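Local structure of cell division control protein Cdc48 (Mycobacterium smegmatis, 5E7P) at residues A[339-344]-A[372-377]; A[329-334]-A[346-351]; A[548-553]-A[557-562]; A[361-366]-A[380-385]. The protein probably binds and hydrolyses ATP, as an ATPase of the AAA family with two AAA modules. All blocks are in the same frame, centred on the assembly; numbering follows the deposited sequence.

Contact 1: residues A[339-344]-A[372-377]; sequences RPPEPV and NVDARL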
loop_
_atom_site.group_PDB
_atom_site.type_symbol
_atom_site.label_atom_id
_atom_site.label_comp_id
_atom_site.label_asym_id
_atom_site.label_seq_id
_atom_site.Cartn_x
_atom_site.Cartn_y
_atom_site.Cartn_z
ATOM N N ARG A 339 16.025 1.448 -18.118
ATOM C CA ARG A 339 16.316 0.020 -18.128
ATOM C C ARG A 339 15.081 -0.744 -18.613
ATOM O O ARG A 339 14.039 -0.744 -17.958
ATOM C CB ARG A 339 16.788 -0.470 -16.750
ATOM C CG ARG A 339 15.807 -0.235 -15.609
ATOM C CD ARG A 339 16.503 -0.104 -14.261
ATOM N NE ARG A 339 16.971 -1.379 -13.723
ATOM C CZ ARG A 339 16.886 -1.719 -12.440
ATOM N NH1 ARG A 339 17.340 -2.896 -12.028
ATOM N NH2 ARG A 339 16.341 -0.883 -11.566
ATOM N N PRO A 340 15.182 -1.362 -19.796
ATOM C CA PRO A 340 14.108 -2.221 -20.302
ATOM C C PRO A 340 14.127 -3.546 -19.547
ATOM O O PRO A 340 14.992 -3.732 -18.689
ATOM C CB PRO A 340 14.498 -2.438 -21.772
ATOM C CG PRO A 340 15.510 -1.373 -22.080
ATOM C CD PRO A 340 16.238 -1.157 -20.799
ATOM N N PRO A 341 13.177 -4.449 -19.835
ATOM C CA PRO A 341 13.310 -5.785 -19.247
ATOM C C PRO A 341 14.569 -6.481 -19.756
ATOM O O PRO A 341 14.951 -6.290 -20.912
ATOM C CB PRO A 341 12.064 -6.513 -19.755
ATOM C CG PRO A 341 11.071 -5.429 -19.994
ATOM C CD PRO A 341 11.871 -4.263 -20.494
ATOM N N GLU A 342 15.208 -7.264 -18.891
ATOM C CA GLU A 342 16.388 -8.038 -19.264
ATOM C C GLU A 342 16.049 -9.040 -20.366
ATOM O O GLU A 342 14.898 -9.461 -20.490
ATOM C CB GLU A 342 16.943 -8.774 -18.041
ATOM C CG GLU A 342 17.533 -7.867 -16.975
ATOM C CD GLU A 342 17.911 -8.625 -15.715
ATOM O OE1 GLU A 342 18.978 -8.337 -15.138
ATOM O OE2 GLU A 342 17.135 -9.510 -15.301
ATOM N N PRO A 343 17.052 -9.420 -21.176
ATOM C CA PRO A 343 16.856 -10.396 -22.257
ATOM C C PRO A 343 16.315 -11.733 -21.757
ATOM O O PRO A 343 15.608 -12.420 -22.491
ATOM C CB PRO A 343 18.270 -10.589 -22.811
ATOM C CG PRO A 343 18.966 -9.312 -22.505
ATOM C CD PRO A 343 18.416 -8.859 -21.184
ATOM N N VAL A 344 16.646 -12.090 -20.522
ATOM C CA VAL A 344 16.198 -13.348 -19.935
ATOM C C VAL A 344 14.673 -13.407 -19.798
ATOM O O VAL A 344 14.085 -14.488 -19.794
ATOM C CB VAL A 344 16.856 -13.586 -18.559
ATOM C CG1 VAL A 344 16.320 -12.602 -17.523
ATOM C CG2 VAL A 344 16.646 -15.021 -18.096
ATOM N N ASN A 372 3.498 -3.110 -12.626
ATOM C CA ASN A 372 4.878 -3.379 -12.243
ATOM C C ASN A 372 5.384 -4.692 -12.833
ATOM O O ASN A 372 6.555 -5.044 -12.676
ATOM C CB ASN A 372 5.033 -3.387 -10.723
ATOM C CG ASN A 372 5.062 -1.991 -10.135
ATOM O OD1 ASN A 372 5.265 -1.008 -10.848
ATOM N ND2 ASN A 372 4.868 -1.899 -8.825
ATOM N N VAL A 373 4.494 -5.412 -13.509
ATOM C CA VAL A 373 4.855 -6.661 -14.169
ATOM C C VAL A 373 5.051 -6.428 -15.665
ATOM O O VAL A 373 4.347 -5.612 -16.264
ATOM C CB VAL A 373 3.777 -7.739 -13.952
ATOM C CG1 VAL A 373 4.216 -9.068 -14.558
ATOM C CG2 VAL A 373 3.506 -7.912 -12.479
ATOM N N ASP A 374 6.030 -7.130 -16.240
ATOM C CA ASP A 374 6.321 -7.110 -17.674
ATOM C C ASP A 374 5.033 -7.113 -18.489
ATOM O O ASP A 374 4.159 -7.953 -18.276
ATOM C CB ASP A 374 7.170 -8.336 -18.037
ATOM C CG ASP A 374 7.889 -8.194 -19.374
ATOM O OD1 ASP A 374 7.317 -7.633 -20.332
ATOM O OD2 ASP A 374 9.044 -8.658 -19.460
ATOM N N ALA A 375 4.920 -6.162 -19.414
ATOM C CA ALA A 375 3.705 -5.988 -20.206
ATOM C C ALA A 375 3.322 -7.246 -20.978
ATOM O O ALA A 375 2.143 -7.501 -21.220
ATOM C CB ALA A 375 3.854 -4.815 -21.158
ATOM N N ARG A 376 4.327 -8.031 -21.352
ATOM C CA ARG A 376 4.115 -9.224 -22.160
ATOM C C ARG A 376 3.471 -10.362 -21.369
ATOM O O ARG A 376 3.072 -11.372 -21.947
ATOM C CB ARG A 376 5.434 -9.679 -22.788
ATOM C CG ARG A 376 6.043 -8.647 -23.730
ATOM C CD ARG A 376 7.467 -8.997 -24.116
ATOM N NE ARG A 376 8.373 -8.949 -22.974
ATOM C CZ ARG A 376 9.656 -9.298 -23.021
ATOM N NH1 ARG A 376 10.194 -9.731 -24.157
ATOM N NH2 ARG A 376 10.399 -9.222 -21.925
ATOM N N LEU A 377 3.373 -10.198 -20.050
ATOM C CA LEU A 377 2.683 -11.170 -19.206
ATOM C C LEU A 377 1.186 -10.901 -19.232
ATOM O O LEU A 377 0.374 -11.824 -19.200
ATOM C CB LEU A 377 3.205 -11.125 -17.765
ATOM C CG LEU A 377 2.505 -12.030 -16.743
ATOM C CD1 LEU A 377 3.507 -12.706 -15.817
ATOM C CD2 LEU A 377 1.489 -11.242 -15.927
HETATM O O HOH W 1 12.985 -9.272 -22.853
#
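Pro341 reaches Asp374 and Arg376 with one side of its ring. Its CB lies 3.7 Å from Asp374 OD2 and 3.8 Å from NH2 of Arg376, so the proline rests against the place where carboxylate and guanidinium join. The ring crosses the Asp374 side chain at about a right angle.

The charged pair is held within its own segment. Arg376 grips the carboxylate side-on with NE and NH2: NE meets Asp374 OD1 at 3.1 Å, and NH2 meets the syn lone pair of OD2 at 2.9 Å, both oxygens close to the guanidinium plane. Asp374 OD1 takes a second bond, from the backbone N of Arg376 at 3.2 Å, which closes an Asx turn. The arginine chain bends at chi3 (-66°), which turns its head back to the carboxylate.

One water joins the two segments: it accepts from Arg376 NH2 at 2.7 Å and donates to Glu342 O at 3.0 Å. With the other end nitrogen, NH1, hydrogen-bonded to Thr346 OG1, several partners fix the rotation of the guanidinium.

Both segments are loops of the first AAA domain. Ala345 and Leu349 of helix 344-356 touch both Asp374 and Arg376, while Glu342, which points away from this contact, forms a salt bridge with Arg305 on helix 302-319.

Contact 2: residues A[329-334]-A[346-351]; sequences DALLPA and TLILAE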
loop_
_atom_site.group_PDB
_atom_site.type_symbol
_atom_site.label_atom_id
_atom_site.label_comp_id
_atom_site.label_asym_id
_atom_site.label_seq_id
_atom_site.Cartn_x
_atom_site.Cartn_y
_atom_site.Cartn_z
ATOM N N ASP A 329 6.144 -9.667 -10.031
ATOM C CA ASP A 329 6.747 -8.397 -10.431
ATOM C C ASP A 329 8.231 -8.319 -10.063
ATOM O O ASP A 329 8.979 -7.533 -10.639
ATOM C CB ASP A 329 5.975 -7.205 -9.856
ATOM C CG ASP A 329 5.778 -7.304 -8.358
ATOM O OD1 ASP A 329 5.515 -8.420 -7.862
ATOM O OD2 ASP A 329 5.886 -6.261 -7.678
ATOM N N ALA A 330 8.652 -9.141 -9.108
ATOM C CA ALA A 330 10.063 -9.242 -8.757
ATOM C C ALA A 330 10.805 -10.117 -9.765
ATOM O O ALA A 330 12.002 -9.941 -9.989
ATOM C CB ALA A 330 10.220 -9.800 -7.355
ATOM N N LEU A 331 10.085 -11.059 -10.367
ATOM C CA LEU A 331 10.653 -11.950 -11.376
ATOM C C LEU A 331 10.550 -11.361 -12.783
ATOM O O LEU A 331 11.463 -11.508 -13.593
ATOM C CB LEU A 331 9.965 -13.317 -11.324
ATOM C CG LEU A 331 10.258 -14.319 -12.445
ATOM C CD1 LEU A 331 11.723 -14.722 -12.450
ATOM C CD2 LEU A 331 9.364 -15.547 -12.312
ATOM N N LEU A 332 9.433 -10.698 -13.072
ATOM C CA LEU A 332 9.238 -10.065 -14.376
ATOM C C LEU A 332 8.877 -8.586 -14.249
ATOM O O LEU A 332 7.740 -8.202 -14.505
ATOM C CB LEU A 332 8.156 -10.797 -15.176
ATOM C CG LEU A 332 8.484 -12.206 -15.673
ATOM C CD1 LEU A 332 7.270 -12.841 -16.319
ATOM C CD2 LEU A 332 9.643 -12.166 -16.654
ATOM N N PRO A 333 9.857 -7.748 -13.876
ATOM C CA PRO A 333 9.624 -6.312 -13.675
ATOM C C PRO A 333 9.250 -5.621 -14.982
ATOM O O PRO A 333 9.736 -6.013 -16.039
ATOM C CB PRO A 333 10.984 -5.794 -13.182
ATOM C CG PRO A 333 11.795 -7.022 -12.850
ATOM C CD PRO A 333 11.282 -8.096 -13.743
ATOM N N ALA A 334 8.405 -4.602 -14.908
ATOM C CA ALA A 334 7.921 -3.925 -16.104
ATOM C C ALA A 334 9.007 -3.136 -16.825
ATOM O O ALA A 334 9.043 -3.104 -18.055
ATOM C CB ALA A 334 6.757 -3.022 -15.761
ATOM N N THR A 346 12.463 -12.599 -21.922
ATOM C CA THR A 346 11.896 -13.160 -23.144
ATOM C C THR A 346 11.831 -14.683 -23.079
ATOM O O THR A 346 10.822 -15.286 -23.452
ATOM C CB THR A 346 12.684 -12.724 -24.393
ATOM O OG1 THR A 346 12.472 -11.327 -24.624
ATOM C CG2 THR A 346 12.224 -13.505 -25.620
ATOM N N LEU A 347 12.901 -15.298 -22.585
ATOM C CA LEU A 347 12.953 -16.751 -22.454
ATOM C C LEU A 347 12.067 -17.256 -21.318
ATOM O O LEU A 347 11.456 -18.324 -21.420
ATOM C CB LEU A 347 14.394 -17.227 -22.260
ATOM C CG LEU A 347 15.317 -17.017 -23.463
ATOM C CD1 LEU A 347 16.698 -17.577 -23.188
ATOM C CD2 LEU A 347 14.723 -17.649 -24.708
ATOM N N ILE A 348 12.004 -16.488 -20.233
ATOM C CA ILE A 348 11.141 -16.838 -19.113
ATOM C C ILE A 348 9.678 -16.818 -19.550
ATOM O O ILE A 348 8.909 -17.724 -19.220
ATOM C CB ILE A 348 11.351 -15.896 -17.914
ATOM C CG1 ILE A 348 12.769 -16.055 -17.366
ATOM C CG2 ILE A 348 10.340 -16.190 -16.820
ATOM C CD1 ILE A 348 13.074 -15.146 -16.199
ATOM N N LEU A 349 9.308 -15.791 -20.311
ATOM C CA LEU A 349 7.952 -15.667 -20.843
ATOM C C LEU A 349 7.614 -16.800 -21.812
ATOM O O LEU A 349 6.471 -17.252 -21.882
ATOM C CB LEU A 349 7.765 -14.307 -21.524
ATOM C CG LEU A 349 7.659 -13.098 -20.585
ATOM C CD1 LEU A 349 8.023 -11.813 -21.307
ATOM C CD2 LEU A 349 6.265 -12.986 -19.996
ATOM N N ALA A 350 8.615 -17.259 -22.555
ATOM C CA ALA A 350 8.428 -18.355 -23.498
ATOM C C ALA A 350 8.095 -19.651 -22.772
ATOM O O ALA A 350 7.308 -20.456 -23.264
ATOM C CB ALA A 350 9.664 -18.532 -24.362
ATOM N N GLU A 351 8.699 -19.848 -21.601
ATOM C CA GLU A 351 8.408 -21.016 -20.775
ATOM C C GLU A 351 6.990 -20.964 -20.206
ATOM O O GLU A 351 6.265 -21.960 -20.244
ATOM C CB GLU A 351 9.430 -21.155 -19.644
ATOM C CG GLU A 351 10.768 -21.717 -20.088
ATOM C CD GLU A 351 10.647 -23.114 -20.680
ATOM O OE1 GLU A 351 10.024 -23.987 -20.038
ATOM O OE2 GLU A 351 11.173 -23.340 -21.790
#
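Leu331 and Leu332 meet Ile348 and Leu349 in a contact made wholly of apolar side chains, all four buried. Its three pairs are methyl against methyl. Leu331 CD1 sits 4.0 Å from Ile348 CD1, the far end of the isoleucine's longer branch. The shorter branch serves the next leucine, with Ile348 CG2 4.1 Å from Leu332 CD2, the two side chains running antiparallel alongside each other. Leu332 then uses its second methyl, CD1, to touch Leu349 CD2 at 3.8 Å. Leu332 is thus the residue common to both helix partners, one methyl for each, and Ile348 likewise divides its two branches between the two leucines.

The neighbouring leucines reach the helix differently. The CB of Leu332 already points toward it, whereas that of Leu331 does not; with CG opposite its own backbone N (chi1 170°), it is the tip of Leu331 that closes in.

Polar interactions belong to the backbones and the surroundings. The helix carries its own bonds, such as Ala350 N to Thr346 O at 3.1 Å. The loop is tied by backbone hydrogen bonds of Leu332 with Asp374 and of Ala334 with Asn372, and Asp329 OD2 bonds to Asn194 ND2.

Leu331 also reaches Val297 of helix 294-299 and Arg305 of helix 302-319. The loop leaves strand 321-326 and leads to helix 344-356, which returns the chain to the adjacent parallel strand 361-366. The packing therefore lies within a beta-alpha-beta crossover of the RecA-like P-loop NTPase fold.

Contact 3: residues A[548-553]-A[557-562]; sequences HAVKGS and DKWVGS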
loop_
_atom_site.group_PDB
_atom_site.type_symbol
_atom_site.label_atom_id
_atom_site.label_comp_id
_atom_site.label_asym_id
_atom_site.label_seq_id
_atom_site.Cartn_x
_atom_site.Cartn_y
_atom_site.Cartn_z
ATOM N N HIS A 548 -8.881 0.748 -8.969
ATOM C CA HIS A 548 -8.054 0.579 -10.151
ATOM C C HIS A 548 -7.741 1.961 -10.712
ATOM O O HIS A 548 -8.576 2.572 -11.380
ATOM C CB HIS A 548 -8.789 -0.283 -11.179
ATOM C CG HIS A 548 -9.443 -1.493 -10.585
ATOM N ND1 HIS A 548 -8.802 -2.710 -10.481
ATOM C CD2 HIS A 548 -10.672 -1.669 -10.045
ATOM C CE1 HIS A 548 -9.613 -3.586 -9.913
ATOM N NE2 HIS A 548 -10.752 -2.979 -9.636
ATOM N N ALA A 549 -6.537 2.449 -10.426
ATOM C CA ALA A 549 -6.192 3.842 -10.689
ATOM C C ALA A 549 -4.963 4.006 -11.569
ATOM O O ALA A 549 -3.981 3.280 -11.421
ATOM C CB ALA A 549 -5.987 4.575 -9.380
ATOM N N VAL A 550 -5.024 4.968 -12.486
ATOM C CA VAL A 550 -3.878 5.314 -13.323
ATOM C C VAL A 550 -3.692 6.828 -13.415
ATOM O O VAL A 550 -4.652 7.589 -13.296
ATOM C CB VAL A 550 -4.001 4.738 -14.756
ATOM C CG1 VAL A 550 -4.144 3.223 -14.718
ATOM C CG2 VAL A 550 -5.164 5.379 -15.504
ATOM N N LYS A 551 -2.447 7.255 -13.603
ATOM C CA LYS A 551 -2.153 8.643 -13.938
ATOM C C LYS A 551 -2.012 8.759 -15.448
ATOM O O LYS A 551 -1.227 8.029 -16.057
ATOM C CB LYS A 551 -0.862 9.111 -13.268
ATOM C CG LYS A 551 -1.026 9.572 -11.832
ATOM C CD LYS A 551 0.165 10.411 -11.377
ATOM C CE LYS A 551 -0.045 11.904 -11.651
ATOM N NZ LYS A 551 -0.183 12.233 -13.101
ATOM N N GLY A 552 -2.772 9.677 -16.041
ATOM C CA GLY A 552 -2.807 9.854 -17.483
ATOM C C GLY A 552 -1.449 9.921 -18.154
ATOM O O GLY A 552 -1.241 9.319 -19.206
ATOM N N SER A 553 -0.519 10.644 -17.537
ATOM C CA SER A 553 0.827 10.797 -18.079
ATOM C C SER A 553 1.588 9.475 -18.124
ATOM O O SER A 553 2.166 9.116 -19.151
ATOM C CB SER A 553 1.620 11.815 -17.255
ATOM O OG SER A 553 1.026 13.098 -17.317
ATOM N N ASP A 557 3.072 7.842 -21.423
ATOM C CA ASP A 557 4.466 8.165 -21.714
ATOM C C ASP A 557 5.494 7.234 -21.068
ATOM O O ASP A 557 6.517 6.917 -21.677
ATOM C CB ASP A 557 4.761 9.615 -21.318
ATOM C CG ASP A 557 3.792 10.600 -21.948
ATOM O OD1 ASP A 557 3.325 10.340 -23.079
ATOM O OD2 ASP A 557 3.499 11.636 -21.310
ATOM N N LYS A 558 5.227 6.804 -19.839
ATOM C CA LYS A 558 6.220 6.059 -19.066
ATOM C C LYS A 558 6.155 4.538 -19.235
ATOM O O LYS A 558 7.187 3.865 -19.227
ATOM C CB LYS A 558 6.126 6.424 -17.582
ATOM C CG LYS A 558 6.509 7.862 -17.267
ATOM C CD LYS A 558 6.394 8.149 -15.775
ATOM C CE LYS A 558 6.823 9.570 -15.448
ATOM N NZ LYS A 558 6.711 9.862 -13.990
ATOM N N TRP A 559 4.948 4.000 -19.385
ATOM C CA TRP A 559 4.764 2.551 -19.448
ATOM C C TRP A 559 5.278 1.930 -20.747
ATOM O O TRP A 559 4.980 2.410 -21.841
ATOM C CB TRP A 559 3.292 2.179 -19.249
ATOM C CG TRP A 559 2.755 2.476 -17.877
ATOM C CD1 TRP A 559 3.401 3.122 -16.860
ATOM C CD2 TRP A 559 1.457 2.134 -17.374
ATOM N NE1 TRP A 559 2.583 3.206 -15.758
ATOM C CE2 TRP A 559 1.385 2.606 -16.047
ATOM C CE3 TRP A 559 0.349 1.475 -17.917
ATOM C CZ2 TRP A 559 0.248 2.440 -15.257
ATOM C CZ3 TRP A 559 -0.778 1.310 -17.130
ATOM C CH2 TRP A 559 -0.819 1.791 -15.815
ATOM N N VAL A 560 6.050 0.856 -20.611
ATOM C CA VAL A 560 6.474 0.071 -21.762
ATOM C C VAL A 560 5.361 -0.891 -22.160
ATOM O O VAL A 560 4.998 -1.784 -21.395
ATOM C CB VAL A 560 7.751 -0.737 -21.462
ATOM C CG1 VAL A 560 8.105 -1.625 -22.646
ATOM C CG2 VAL A 560 8.904 0.197 -21.120
ATOM N N GLY A 561 4.818 -0.700 -23.357
ATOM C CA GLY A 561 3.717 -1.514 -23.838
ATOM C C GLY A 561 2.645 -0.655 -24.479
ATOM O O GLY A 561 2.674 0.572 -24.365
ATOM N N SER A 562 1.698 -1.297 -25.155
ATOM C CA SER A 562 0.620 -0.577 -25.821
ATOM C C SER A 562 -0.279 0.135 -24.814
ATOM O O SER A 562 -0.798 -0.483 -23.881
ATOM C CB SER A 562 -0.212 -1.528 -26.681
ATOM O OG SER A 562 -1.189 -0.818 -27.421
#
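Val550 and Trp559 meet across the turn from edge strand 546-551 through short helix 552-558 into a loop that, by its Trp-Val-Gly sequence and its position, matches the aromatic pore loop of AAA ATPases. The tryptophan would then correspond to the residue that relatives place in the central channel of the hexamer, although the assembly here is a single chain.

The indole crosses the valine at about a right angle. The far corner of its six-membered ring does the touching, with Trp559 CH2 3.8 Å from Val550 CG1. A chi1 of -67° puts the ring on the backbone N side of Trp559 and brings its far end back toward the strand.

The second link is a helical backbone bond, Asp557 N to Ser553 O at 2.8 Å, with a C=O...N angle of 167°. It is an i to i+4 bond of the short helix. The Asp557 side chain folds over the same carbonyl, its CB 3.4 Å from Ser553 O.

Lys551, at the N-cap position of helix 552-558, forms a salt bridge with Glu586, and Ser553 OG hydrogen-bonds to the same carboxylate. The Ser553 side chain is about 11 Å from bound ADP. Val550 is backed by Leu570 of helix 563-576, Leu584 of the neighbouring parallel strand 580-585 and Leu590 of helix 587-590, while Trp559 also touches Glu371 of the first AAA domain.

Contact 4: residues A[361-366]-A[380-385]; sequences VAFIAT and PEVCDR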
loop_
_atom_site.group_PDB
_atom_site.type_symbol
_atom_site.label_atom_id
_atom_site.label_comp_id
_atom_site.label_asym_id
_atom_site.label_seq_id
_atom_site.Cartn_x
_atom_site.Cartn_y
_atom_site.Cartn_z
ATOM N N VAL A 361 -3.321 -27.564 -17.605
ATOM C CA VAL A 361 -2.443 -26.660 -16.869
ATOM C C VAL A 361 -3.016 -25.243 -16.832
ATOM O O VAL A 361 -3.454 -24.714 -17.853
ATOM C CB VAL A 361 -1.026 -26.623 -17.481
ATOM C CG1 VAL A 361 -0.188 -25.525 -16.836
ATOM C CG2 VAL A 361 -0.344 -27.973 -17.328
ATOM N N ALA A 362 -3.020 -24.636 -15.651
ATOM C CA ALA A 362 -3.450 -23.250 -15.504
ATOM C C ALA A 362 -2.353 -22.417 -14.845
ATOM O O ALA A 362 -1.554 -22.935 -14.065
ATOM C CB ALA A 362 -4.740 -23.173 -14.698
ATOM N N PHE A 363 -2.320 -21.126 -15.157
ATOM C CA PHE A 363 -1.280 -20.242 -14.640
ATOM C C PHE A 363 -1.862 -19.073 -13.851
ATOM O O PHE A 363 -2.691 -18.316 -14.359
ATOM C CB PHE A 363 -0.402 -19.730 -15.783
ATOM C CG PHE A 363 0.638 -18.730 -15.359
ATOM C CD1 PHE A 363 1.612 -19.069 -14.436
ATOM C CD2 PHE A 363 0.656 -17.458 -15.905
ATOM C CE1 PHE A 363 2.575 -18.153 -14.051
ATOM C CE2 PHE A 363 1.618 -16.539 -15.526
ATOM C CZ PHE A 363 2.577 -16.887 -14.595
ATOM N N ILE A 364 -1.426 -18.940 -12.603
ATOM C CA ILE A 364 -1.842 -17.826 -11.760
ATOM C C ILE A 364 -0.634 -17.120 -11.158
ATOM O O ILE A 364 0.246 -17.759 -10.586
ATOM C CB ILE A 364 -2.761 -18.288 -10.609
ATOM C CG1 ILE A 364 -4.004 -18.991 -11.158
ATOM C CG2 ILE A 364 -3.161 -17.107 -9.740
ATOM C CD1 ILE A 364 -4.878 -19.589 -10.081
ATOM N N ALA A 365 -0.594 -15.800 -11.291
ATOM C CA ALA A 365 0.472 -15.007 -10.692
ATOM C C ALA A 365 -0.101 -13.836 -9.899
ATOM O O ALA A 365 -1.169 -13.312 -10.224
ATOM C CB ALA A 365 1.420 -14.511 -11.761
ATOM N N THR A 366 0.611 -13.432 -8.853
ATOM C CA THR A 366 0.191 -12.294 -8.049
ATOM C C THR A 366 1.177 -11.138 -8.174
ATOM O O THR A 366 2.335 -11.326 -8.551
ATOM C CB THR A 366 0.040 -12.662 -6.563
ATOM O OG1 THR A 366 1.291 -13.142 -6.061
ATOM C CG2 THR A 366 -1.031 -13.736 -6.375
ATOM N N PRO A 380 -2.857 -12.066 -24.034
ATOM C CA PRO A 380 -3.695 -13.252 -24.256
ATOM C C PRO A 380 -2.936 -14.577 -24.187
ATOM O O PRO A 380 -3.536 -15.593 -23.835
ATOM C CB PRO A 380 -4.226 -13.036 -25.675
ATOM C CG PRO A 380 -4.268 -11.563 -25.830
ATOM C CD PRO A 380 -3.081 -11.040 -25.069
ATOM N N GLU A 381 -1.646 -14.564 -24.507
ATOM C CA GLU A 381 -0.863 -15.796 -24.570
ATOM C C GLU A 381 -0.423 -16.300 -23.197
ATOM O O GLU A 381 -0.188 -17.495 -23.019
ATOM C CB GLU A 381 0.359 -15.626 -25.482
ATOM C CG GLU A 381 0.026 -15.282 -26.928
ATOM C CD GLU A 381 -0.244 -13.800 -27.133
ATOM O OE1 GLU A 381 0.354 -12.978 -26.403
ATOM O OE2 GLU A 381 -1.057 -13.460 -28.021
ATOM N N VAL A 382 -0.302 -15.393 -22.233
ATOM C CA VAL A 382 0.077 -15.776 -20.876
ATOM C C VAL A 382 -1.074 -15.534 -19.901
ATOM O O VAL A 382 -1.886 -16.429 -19.666
ATOM C CB VAL A 382 1.339 -15.036 -20.402
ATOM C CG1 VAL A 382 1.865 -15.654 -19.116
ATOM C CG2 VAL A 382 2.406 -15.077 -21.484
ATOM N N CYS A 383 -1.146 -14.330 -19.340
ATOM C CA CYS A 383 -2.279 -13.963 -18.487
ATOM C C CYS A 383 -3.310 -13.162 -19.272
ATOM O O CYS A 383 -3.138 -11.967 -19.505
ATOM C CB CYS A 383 -1.820 -13.173 -17.259
ATOM S SG CYS A 383 -0.844 -14.136 -16.083
ATOM N N ASP A 384 -4.381 -13.834 -19.676
ATOM C CA ASP A 384 -5.392 -13.223 -20.528
ATOM C C ASP A 384 -6.399 -12.406 -19.723
ATOM O O ASP A 384 -7.137 -11.594 -20.281
ATOM C CB ASP A 384 -6.121 -14.295 -21.339
ATOM C CG ASP A 384 -6.976 -15.199 -20.472
ATOM O OD1 ASP A 384 -6.437 -16.172 -19.899
ATOM O OD2 ASP A 384 -8.192 -14.934 -20.362
ATOM N N ARG A 385 -6.427 -12.620 -18.413
ATOM C CA ARG A 385 -7.388 -11.928 -17.562
ATOM C C ARG A 385 -6.802 -11.563 -16.199
ATOM O O ARG A 385 -5.802 -12.135 -15.763
ATOM C CB ARG A 385 -8.656 -12.769 -17.397
ATOM C CG ARG A 385 -8.463 -14.039 -16.598
ATOM C CD ARG A 385 -9.645 -14.976 -16.782
ATOM N NE ARG A 385 -9.641 -15.606 -18.096
ATOM C CZ ARG A 385 -10.668 -16.278 -18.607
ATOM N NH1 ARG A 385 -11.793 -16.401 -17.915
ATOM N NH2 ARG A 385 -10.572 -16.824 -19.812
#
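Phe363 packs on Val382 and Cys383, joining strand 361-366, inside the RecA-like sheet of the first AAA domain, to the loop that leads into edge strand 385-388. The tight part is small and buried. One side of the ring, the CD2-CE2 bond, does all the touching: Phe363 CE2 lies 3.5 Å from Cys383 SG and 3.7 Å from Val382 CG1, and CD2 is nearly as close to the sulfur. This is a cysteine sulfur-aromatic contact, with SG 4.5 Å from the centroid of the Phe363 ring and 66° off its normal, an oblique approach.

The CB of Phe363 points to the loop side of the sheet, and with CG opposite the backbone N (chi1 176°) the ring's CD2-CE2 side comes up against Val382 and Cys383. Helix 344-356 closes round the same group, Leu352 touching both Phe363 and Val382, and Val356 reaching the ring as well. Ile364, next along the strand, points the other way, to Val280 of helix 276-283.

The outer part of the loop is looser. Pro380 and Glu381 are exposed and make no contact with the strand, although Glu381 lies against Arg353 of helix 344-356. At the other end, partly exposed Asp384 and Arg385 bond to each other and to neighbouring parts of the domain: Asp384 OD1 bonds to Gly265 N, and Arg385 makes a cation-pi contact with Trp244. Arg385 NE meets Asp384 OD2 at 2.8 Å in a salt bridge, with the oxygen tilted 21° from the guanidinium plane, while NH2 adds a weak second bond to that same oxygen.

In the fold
Contacts 1, 2 and 4 belong to the first AAA domain and contact 3 to the second. Helix 344-356 links the first three: contact 2 uses Ile348 and Leu349 in its first half, contact 1 lies by its start, and contact 4 packs near its far end. Contacts 1 and 2 are about 6 Å apart between centres, contacts 2 and 4 about 13 Å. Along the chain the segments of contact 1 alternate with those of contacts 2 and 4, stitching together the loops between strands 321-326, 361-366 and 385-388. Contact 3, about 15 Å from contact 1 between centres, follows later, yet Ala375 touches Val560, so the two ATPase domains meet there.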